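PDB 3SDO: nitrilotriacetate monooxygenase from Burkholderia pseudomallei, which oxidises nitrilotriacetate with molecular oxygen as a monooxygenase of the bacterial luciferase-like family, probably with reduced FMN as its flavin. Local coordinates for the interface of chains A and B. Coordinates in Å, arbitrary orientation; residue numbers count along the deposited sequence, not the author numbering. Chains: chain A/B, Nitrilotriacetate monooxygenase.

Contact 1: the interface of chains A and B. Residues chain A 199-202; chain B 138-139, 141.
The short strand 199-200 of chain A and the two residues after it, A:Glu201 and A:Gly202, run against the 3-10 helix 136-139 of chain B, with backbone amides of chain A as the donors. The amide N of A:Glu201 donates to the carbonyl O of B:Lys138 at 2.9 Å, reaching it from above the carbonyl plane. One residue on, the amide N of A:Gly202 gives a hydrogen bond to OD1, the side-chain carbonyl oxygen of B:Asn139, at 2.7 Å and tilted 21° from that carbonyl's plane. B:Asn139 turns its CG away from its own carbonyl carbon (chi1 -72°), which brings OD1 round to the glycine. A:Val200 sets both methyls against the same turn, with CG2 3.6 Å from the backbone O of B:Asn139. Beside this, the side chains of A:Glu201 and B:Lys138 run alongside one another in the same direction. Carboxylate oxygen OE1 of A:Glu201 lies 3.7 Å from CD of B:Lys138, but 5.6 Å from the amine nitrogen NZ, so any attraction is probably long-range. At the other end, CB of A:Ser199 packs 4.0 Å from CA of B:Gly141. In the fold, the site joins a strand end and the loop following it to a 3-10 helix that follows strand 124-129 in the partner's sequence.

Contact 2: the interface of chains A and B. Residues chain A 168, 173, 205-207; chain B 74-76.
B:Asn75 pushes its side chain between A:Trp168, A:Leu173 and A:Arg207. Its amide stands almost perpendicular to the indole of A:Trp168, the planes 89° apart, with ND2 over one face near the rim and 3.2 Å from NE1. B:Leu74 meets the same ring at its edge: CD2 lies in the ring plane, 4.0 Å from CH2 of A:Trp168. Methyl CD1 of A:Leu173 borders the amide of B:Asn75, 3.9 Å from its CG. Among the hydrogen bonds, the backbone N of B:Arg76 donates to the carbonyl O of A:Asn205 at 3.0 Å, nearly along the C=O axis. A weak bond runs from the backbone N of A:Arg207 to OD1 of B:Asn75. Within chain B, ND2 of B:Asn75 donates to the O of B:Leu74 at 3.0 Å, which helps fix the turn of the amide against the indole face. Water adds a bridge: it lies 2.7 Å from the O of B:Arg76 and 3.0 Å from OD1 of A:Asn205. The side chain of A:Asn205, with CG between its own backbone N and carbonyl carbon (chi1 61°), brings OD1 to that water. In the fold, A:Trp168 and A:Leu173 follow helix 150-165 and A:Asn205 to A:Arg207 lie in the loop after strand 199-200; these loops meet the end of helix 71-74 and the residues after it in chain B.

Contact 3: the interface of chains A and B. Residues chain A 39, 77, 81-82, 85; chain B 115, 118-119.
B:Ile119, at the C-terminal end of helix 106-119, fills the apolar centre between A:Phe39, A:Phe77 and helix 79-88. Its branches divide the work. Methyl CG2 sits over the middle of the A:Phe39 ring, 4.0 Å from the centroid, in a CH-pi contact, and it also touches the CB of A:Ala85. CG1 turns to the other aromatic, 3.5 Å from CE1 of A:Phe77, while CD1 reaches the backbone of helix 79-88, 3.9 Å from CA of A:Leu82. With CG1 opposite the isoleucine's carbonyl carbon (chi1 -66°), the two branches fork toward the two phenylalanines. Within chain A, CD1 of A:Leu82 lies in plane at the edge of the A:Phe39 ring and borders it. Farther out, B:Leu118 crosses A:Phe77 at about a right angle and brings CD2 to 3.9 Å from CE1. At the polar rim, the hydroxyls of A:Ser81 and B:Ser115 share a hydrogen bond of 2.6 Å, OG to OG, whose donor is not settled by the model. OG of B:Ser115 also lies 3.5 Å from CD1 of A:Phe77, linking the rim to the aromatic wall. The patch sets helix 106-119 of one subunit against helices 39-51 and 79-88 of the other, and its apolar packing with the serine bond probably helps hold the dimer together.

Contact 1: the interface of chains A and B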
ATOM      1  N   SER A 199       7.701   1.745 -22.016  1.00 27.29           N
ATOM      2  CA  SER A 199       7.793   0.495 -22.773  0.50 27.19           C
ATOM      3  C   SER A 199       7.554  -0.673 -21.821  1.00 26.64           C
ATOM      4  O   SER A 199       8.374  -0.933 -20.937  1.00 25.58           O
ATOM      5  CB  SER A 199       9.162   0.368 -23.442  0.50 27.79           C
ATOM      6  OG  SER A 199       9.345   1.412 -24.378  0.50 27.82           O
ATOM      7  N   VAL A 200       6.418  -1.363 -22.003  1.00 25.72           N
ATOM      8  CA  VAL A 200       5.965  -2.424 -21.091  1.00 24.84           C
ATOM      9  C   VAL A 200       5.322  -3.579 -21.885  1.00 25.03           C
ATOM     10  O   VAL A 200       4.285  -3.410 -22.529  1.00 24.61           O
ATOM     11  CB  VAL A 200       4.940  -1.879 -20.058  1.00 24.84           C
ATOM     12  CG1 VAL A 200       4.383  -3.022 -19.151  1.00 22.69           C
ATOM     13  CG2 VAL A 200       5.555  -0.749 -19.232  1.00 23.44           C
ATOM     14  N   GLU A 201       5.944  -4.746 -21.831  1.00 24.72           N
ATOM     15  CA  GLU A 201       5.508  -5.877 -22.628  1.00 25.82           C
ATOM     16  C   GLU A 201       4.282  -6.570 -22.041  1.00 25.11           C
ATOM     17  O   GLU A 201       3.369  -6.954 -22.787  1.00 25.02           O
ATOM     18  CB  GLU A 201       6.658  -6.859 -22.776  1.00 26.72           C
ATOM     19  CG  GLU A 201       6.377  -8.054 -23.649  1.00 30.87           C
ATOM     20  CD  GLU A 201       7.604  -8.926 -23.775  1.00 35.64           C
ATOM     21  OE1 GLU A 201       8.503  -8.552 -24.547  1.00 37.99           O
ATOM     22  OE2 GLU A 201       7.674  -9.961 -23.072  1.00 40.67           O
ATOM     23  N   GLY A 202       4.263  -6.734 -20.716  1.00 23.90           N
ATOM     24  CA  GLY A 202       3.241  -7.566 -20.071  1.00 23.97           C
ATOM     25  C   GLY A 202       3.501  -9.022 -20.419  1.00 24.06           C
ATOM     26  O   GLY A 202       4.558  -9.348 -20.950  1.00 23.90           O
TER
ATOM     27  N   LYS B 138      11.692  -5.842 -19.375  1.00 28.20           N
ATOM     28  CA  LYS B 138      10.737  -5.517 -20.441  1.00 29.04           C
ATOM     29  C   LYS B 138       9.392  -4.963 -19.915  1.00 27.53           C
ATOM     30  O   LYS B 138       8.602  -4.393 -20.687  1.00 26.68           O
ATOM     31  CB  LYS B 138      10.479  -6.769 -21.284  1.00 29.93           C
ATOM     32  CG  LYS B 138      11.742  -7.297 -22.036  1.00 33.97           C
ATOM     33  CD  LYS B 138      11.521  -8.762 -22.485  1.00 38.18           C
ATOM     34  CE  LYS B 138      12.583  -9.269 -23.437  1.00 41.80           C
ATOM     35  NZ  LYS B 138      13.561 -10.174 -22.762  1.00 45.73           N
ATOM     36  N   ASN B 139       9.142  -5.125 -18.616  1.00 25.82           N
ATOM     37  CA  ASN B 139       7.945  -4.567 -17.996  1.00 25.98           C
ATOM     38  C   ASN B 139       8.203  -3.210 -17.327  1.00 26.63           C
ATOM     39  O   ASN B 139       7.318  -2.640 -16.691  1.00 25.95           O
ATOM     40  CB  ASN B 139       7.359  -5.577 -17.000  1.00 24.28           C
ATOM     41  CG  ASN B 139       6.692  -6.769 -17.699  1.00 24.08           C
ATOM     42  OD1 ASN B 139       6.221  -6.655 -18.834  1.00 25.31           O
ATOM     43  ND2 ASN B 139       6.621  -7.903 -17.005  1.00 21.87           N
ATOM     44  N   GLY B 141      10.628  -0.877 -19.088  1.00 37.56           N
ATOM     45  CA  GLY B 141      11.280  -0.044 -20.108  1.00 41.60           C
ATOM     46  C   GLY B 141      12.793  -0.171 -20.182  1.00 45.31           C
ATOM     47  O   GLY B 141      13.457   0.688 -20.740  1.00 46.38           O
TER

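Contact 2: the interface of chains A and B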
ATOM      1  N   TRP A 168      -5.533 -11.009 -18.405  1.00 20.46           N
ATOM      2  CA  TRP A 168      -6.179 -12.302 -18.130  1.00 21.18           C
ATOM      3  C   TRP A 168      -7.683 -12.253 -18.346  1.00 21.62           C
ATOM      4  O   TRP A 168      -8.388 -11.626 -17.565  1.00 21.54           O
ATOM      5  CB  TRP A 168      -5.914 -12.695 -16.677  1.00 20.67           C
ATOM      6  CG  TRP A 168      -4.498 -13.149 -16.430  1.00 19.29           C
ATOM      7  CD1 TRP A 168      -3.450 -12.390 -15.976  1.00 19.14           C
ATOM      8  CD2 TRP A 168      -3.998 -14.456 -16.608  1.00 21.38           C
ATOM      9  NE1 TRP A 168      -2.316 -13.150 -15.900  1.00 20.47           N
ATOM     10  CE2 TRP A 168      -2.626 -14.430 -16.278  1.00 21.26           C
ATOM     11  CE3 TRP A 168      -4.568 -15.655 -17.048  1.00 22.20           C
ATOM     12  CZ2 TRP A 168      -1.827 -15.550 -16.357  1.00 22.08           C
ATOM     13  CZ3 TRP A 168      -3.774 -16.763 -17.124  1.00 24.13           C
ATOM     14  CH2 TRP A 168      -2.413 -16.708 -16.791  1.00 22.72           C
ATOM     15  N   LEU A 173      -8.491 -18.894 -16.381  1.00 23.85           N
ATOM     16  CA  LEU A 173      -7.864 -19.815 -15.424  1.00 23.97           C
ATOM     17  C   LEU A 173      -8.743 -21.052 -15.235  1.00 25.14           C
ATOM     18  O   LEU A 173      -9.626 -21.094 -14.363  1.00 26.36           O
ATOM     19  CB  LEU A 173      -7.569 -19.109 -14.097  1.00 23.18           C
ATOM     20  CG  LEU A 173      -6.460 -18.065 -14.196  1.00 22.77           C
ATOM     21  CD1 LEU A 173      -6.431 -17.183 -12.953  1.00 22.60           C
ATOM     22  CD2 LEU A 173      -5.120 -18.754 -14.381  1.00 23.36           C
ATOM     23  N   ASN A 205       0.792 -10.428 -13.965  1.00 19.51           N
ATOM     24  CA  ASN A 205       0.790 -11.710 -13.253  1.00 19.66           C
ATOM     25  C   ASN A 205      -0.281 -11.798 -12.158  1.00 19.01           C
ATOM     26  O   ASN A 205      -0.116 -12.484 -11.150  1.00 19.22           O
ATOM     27  CB  ASN A 205       2.187 -12.072 -12.717  1.00 20.12           C
ATOM     28  CG  ASN A 205       2.732 -11.061 -11.738  1.00 20.18           C
ATOM     29  OD1 ASN A 205       2.115 -10.034 -11.477  1.00 21.46           O
ATOM     30  ND2 ASN A 205       3.909 -11.351 -11.194  1.00 19.18           N
ATOM     31  N   ILE A 206      -1.403 -11.126 -12.392  1.00 18.55           N
ATOM     32  CA  ILE A 206      -2.575 -11.269 -11.532  1.00 17.97           C
ATOM     33  C   ILE A 206      -3.829 -11.031 -12.371  1.00 18.33           C
ATOM     34  O   ILE A 206      -3.821 -10.252 -13.346  1.00 19.07           O
ATOM     35  CB  ILE A 206      -2.505 -10.335 -10.322  1.00 17.13           C
ATOM     36  CG1 ILE A 206      -3.659 -10.624  -9.360  1.00 18.73           C
ATOM     37  CG2 ILE A 206      -2.497  -8.864 -10.785  1.00 15.66           C
ATOM     38  CD1 ILE A 206      -3.531  -9.893  -8.009  1.00 16.49           C
ATOM     39  N   ARG A 207      -4.891 -11.731 -11.996  1.00 18.29           N
ATOM     40  CA  ARG A 207      -6.148 -11.732 -12.751  1.00 18.43           C
ATOM     41  C   ARG A 207      -7.006 -10.495 -12.459  1.00 17.43           C
ATOM     42  O   ARG A 207      -6.637  -9.639 -11.631  1.00 17.18           O
ATOM     43  CB  ARG A 207      -6.946 -12.997 -12.421  1.00 18.36           C
ATOM     44  CG  ARG A 207      -7.388 -13.110 -10.952  1.00 18.96           C
ATOM     45  CD  ARG A 207      -8.513 -14.092 -10.832  1.00 19.85           C
ATOM     46  NE  ARG A 207      -9.704 -13.583 -11.518  1.00 20.37           N
ATOM     47  CZ  ARG A 207     -10.691 -14.328 -11.982  1.00 22.74           C
ATOM     48  NH1 ARG A 207     -10.667 -15.652 -11.832  1.00 22.65           N
ATOM     49  NH2 ARG A 207     -11.721 -13.741 -12.603  1.00 24.00           N
TER
ATOM     50  N   LEU B  74       2.210 -17.465 -12.946  1.00 21.80           N
ATOM     51  CA  LEU B  74       1.147 -16.941 -13.818  1.00 21.27           C
ATOM     52  C   LEU B  74       0.149 -16.038 -13.098  1.00 20.55           C
ATOM     53  O   LEU B  74      -0.405 -15.133 -13.680  1.00 20.20           O
ATOM     54  CB  LEU B  74       0.378 -18.108 -14.453  1.00 21.49           C
ATOM     55  CG  LEU B  74       1.182 -18.878 -15.503  1.00 22.57           C
ATOM     56  CD1 LEU B  74       0.544 -20.238 -15.830  1.00 21.79           C
ATOM     57  CD2 LEU B  74       1.348 -18.027 -16.743  1.00 23.25           C
ATOM     58  N   ASN B  75      -0.110 -16.316 -11.830  1.00 20.74           N
ATOM     59  CA  ASN B  75      -1.106 -15.564 -11.093  1.00 19.96           C
ATOM     60  C   ASN B  75      -0.846 -15.672  -9.598  1.00 19.56           C
ATOM     61  O   ASN B  75      -0.976 -16.728  -9.031  1.00 19.19           O
ATOM     62  CB  ASN B  75      -2.532 -16.044 -11.425  1.00 19.81           C
ATOM     63  CG  ASN B  75      -3.423 -14.922 -11.833  1.00 19.53           C
ATOM     64  OD1 ASN B  75      -4.233 -14.447 -11.050  1.00 19.98           O
ATOM     65  ND2 ASN B  75      -3.246 -14.444 -13.069  1.00 19.79           N
ATOM     66  N   ARG B  76      -0.500 -14.539  -8.991  1.00 19.92           N
ATOM     67  CA  ARG B  76      -0.137 -14.439  -7.582  1.00 18.84           C
ATOM     68  C   ARG B  76      -0.555 -13.046  -7.067  1.00 18.99           C
ATOM     69  O   ARG B  76      -0.797 -12.122  -7.857  1.00 18.08           O
ATOM     70  CB  ARG B  76       1.391 -14.648  -7.406  1.00 19.40           C
ATOM     71  CG  ARG B  76       2.277 -13.647  -8.168  1.00 18.00           C
ATOM     72  CD  ARG B  76       3.720 -14.115  -8.380  1.00 18.86           C
ATOM     73  NE  ARG B  76       4.409 -14.489  -7.148  1.00 19.91           N
ATOM     74  CZ  ARG B  76       5.549 -15.193  -7.095  1.00 21.32           C
ATOM     75  NH1 ARG B  76       6.150 -15.582  -8.206  1.00 20.66           N
ATOM     76  NH2 ARG B  76       6.094 -15.500  -5.919  1.00 18.77           N
TER
HETATM   77  O   HOH W   1       0.909 -10.264  -8.781  1.00 13.62           O

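Contact 3: the interface of chains A and B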
ATOM      1  N   PHE A  39      -3.722   3.162  13.226  1.00 17.53           N
ATOM      2  CA  PHE A  39      -4.469   2.248  12.352  1.00 17.41           C
ATOM      3  C   PHE A  39      -5.886   1.961  12.837  1.00 17.03           C
ATOM      4  O   PHE A  39      -6.830   2.019  12.064  1.00 15.98           O
ATOM      5  CB  PHE A  39      -3.740   0.919  12.117  1.00 17.40           C
ATOM      6  CG  PHE A  39      -4.524  -0.034  11.245  1.00 17.80           C
ATOM      7  CD1 PHE A  39      -4.739   0.260   9.904  1.00 18.70           C
ATOM      8  CD2 PHE A  39      -5.072  -1.201  11.769  1.00 18.61           C
ATOM      9  CE1 PHE A  39      -5.508  -0.588   9.096  1.00 18.43           C
ATOM     10  CE2 PHE A  39      -5.833  -2.036  10.986  1.00 18.54           C
ATOM     11  CZ  PHE A  39      -6.044  -1.738   9.635  1.00 18.51           C
ATOM     12  N   PHE A  77      -0.080   7.177   6.713  1.00 17.79           N
ATOM     13  CA  PHE A  77       0.073   5.842   6.167  1.00 17.87           C
ATOM     14  C   PHE A  77       0.274   5.937   4.664  1.00 17.76           C
ATOM     15  O   PHE A  77      -0.032   6.964   4.035  1.00 18.68           O
ATOM     16  CB  PHE A  77      -1.141   4.947   6.503  1.00 17.33           C
ATOM     17  CG  PHE A  77      -1.189   4.494   7.948  1.00 18.26           C
ATOM     18  CD1 PHE A  77      -0.210   3.644   8.462  1.00 18.54           C
ATOM     19  CD2 PHE A  77      -2.199   4.909   8.785  1.00 18.38           C
ATOM     20  CE1 PHE A  77      -0.261   3.221   9.809  1.00 19.43           C
ATOM     21  CE2 PHE A  77      -2.269   4.482  10.106  1.00 18.83           C
ATOM     22  CZ  PHE A  77      -1.291   3.640  10.626  1.00 18.34           C
ATOM     23  N   SER A  81      -0.847  -0.228   1.363  1.00 17.08           N
ATOM     24  CA  SER A  81      -0.795  -0.922   2.640  1.00 17.25           C
ATOM     25  C   SER A  81      -2.036  -0.623   3.497  1.00 16.51           C
ATOM     26  O   SER A  81      -2.674  -1.539   4.013  1.00 15.54           O
ATOM     27  CB  SER A  81       0.475  -0.588   3.440  1.00 18.30           C
ATOM     28  OG  SER A  81       0.673   0.812   3.606  1.00 20.19           O
ATOM     29  N   LEU A  82      -2.374   0.653   3.657  1.00 15.88           N
ATOM     30  CA  LEU A  82      -3.514   1.012   4.513  1.00 16.10           C
ATOM     31  C   LEU A  82      -4.820   0.411   3.980  1.00 15.82           C
ATOM     32  O   LEU A  82      -5.601  -0.181   4.735  1.00 16.61           O
ATOM     33  CB  LEU A  82      -3.627   2.546   4.667  1.00 15.31           C
ATOM     34  CG  LEU A  82      -4.834   3.076   5.470  1.00 15.98           C
ATOM     35  CD1 LEU A  82      -4.885   2.572   6.903  1.00 16.22           C
ATOM     36  CD2 LEU A  82      -4.856   4.616   5.439  1.00 13.20           C
ATOM     37  N   ALA A  85      -5.070  -3.498   4.408  1.00 15.69           N
ATOM     38  CA  ALA A  85      -5.406  -3.812   5.799  1.00 15.63           C
ATOM     39  C   ALA A  85      -6.902  -3.489   6.105  1.00 15.52           C
ATOM     40  O   ALA A  85      -7.587  -4.283   6.725  1.00 15.47           O
ATOM     41  CB  ALA A  85      -4.436  -3.061   6.765  1.00 15.48           C
TER
ATOM     42  N   SER B 115       4.993   1.531   6.368  1.00 18.12           N
ATOM     43  CA  SER B 115       3.561   1.484   6.616  1.00 17.78           C
ATOM     44  C   SER B 115       3.080   0.102   7.074  1.00 17.21           C
ATOM     45  O   SER B 115       2.371  -0.028   8.095  1.00 16.69           O
ATOM     46  CB  SER B 115       2.812   2.005   5.375  1.00 18.65           C
ATOM     47  OG  SER B 115       1.453   2.284   5.646  1.00 18.37           O
ATOM     48  N   LEU B 118       4.368  -0.268  10.575  1.00 16.81           N
ATOM     49  CA  LEU B 118       3.610   0.478  11.561  1.00 16.86           C
ATOM     50  C   LEU B 118       2.247  -0.175  11.836  1.00 16.28           C
ATOM     51  O   LEU B 118       1.855  -0.336  13.009  1.00 15.50           O
ATOM     52  CB  LEU B 118       3.449   1.944  11.118  1.00 16.39           C
ATOM     53  CG  LEU B 118       3.175   2.945  12.240  1.00 20.37           C
ATOM     54  CD1 LEU B 118       4.267   2.947  13.347  1.00 20.81           C
ATOM     55  CD2 LEU B 118       3.015   4.354  11.660  1.00 17.87           C
ATOM     56  N   ILE B 119       1.546  -0.557  10.761  1.00 15.15           N
ATOM     57  CA  ILE B 119       0.230  -1.212  10.877  1.00 16.22           C
ATOM     58  C   ILE B 119       0.356  -2.523  11.650  1.00 16.93           C
ATOM     59  O   ILE B 119      -0.496  -2.827  12.497  1.00 17.36           O
ATOM     60  CB  ILE B 119      -0.457  -1.454   9.474  1.00 16.11           C
ATOM     61  CG1 ILE B 119      -0.819  -0.119   8.821  1.00 14.99           C
ATOM     62  CG2 ILE B 119      -1.714  -2.383   9.590  1.00 14.95           C
ATOM     63  CD1 ILE B 119      -1.098  -0.251   7.335  1.00 15.72           C
TER

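Contact 1 lies about 17 Å from contact 2 and about 30 Å from contact 3, measured between the centres of their C-alpha atoms; contacts 2 and 3 are about 25 Å apart. They share no residue, but neighbouring segments tie them together: in chain A, strand 199-200 and the next residues serve contact 1, and the loop a few residues on (205-207) serves contact 2. The stretch around residues 74-77 serves twice, from chain B in contact 2 and from chain A in contact 3. Because the interface is two-fold symmetric, each contact recurs with the chains exchanged, so each subunit gives both halves of every contact; this fits a two-fold dimer, though the crystal alone does not prove it in solution.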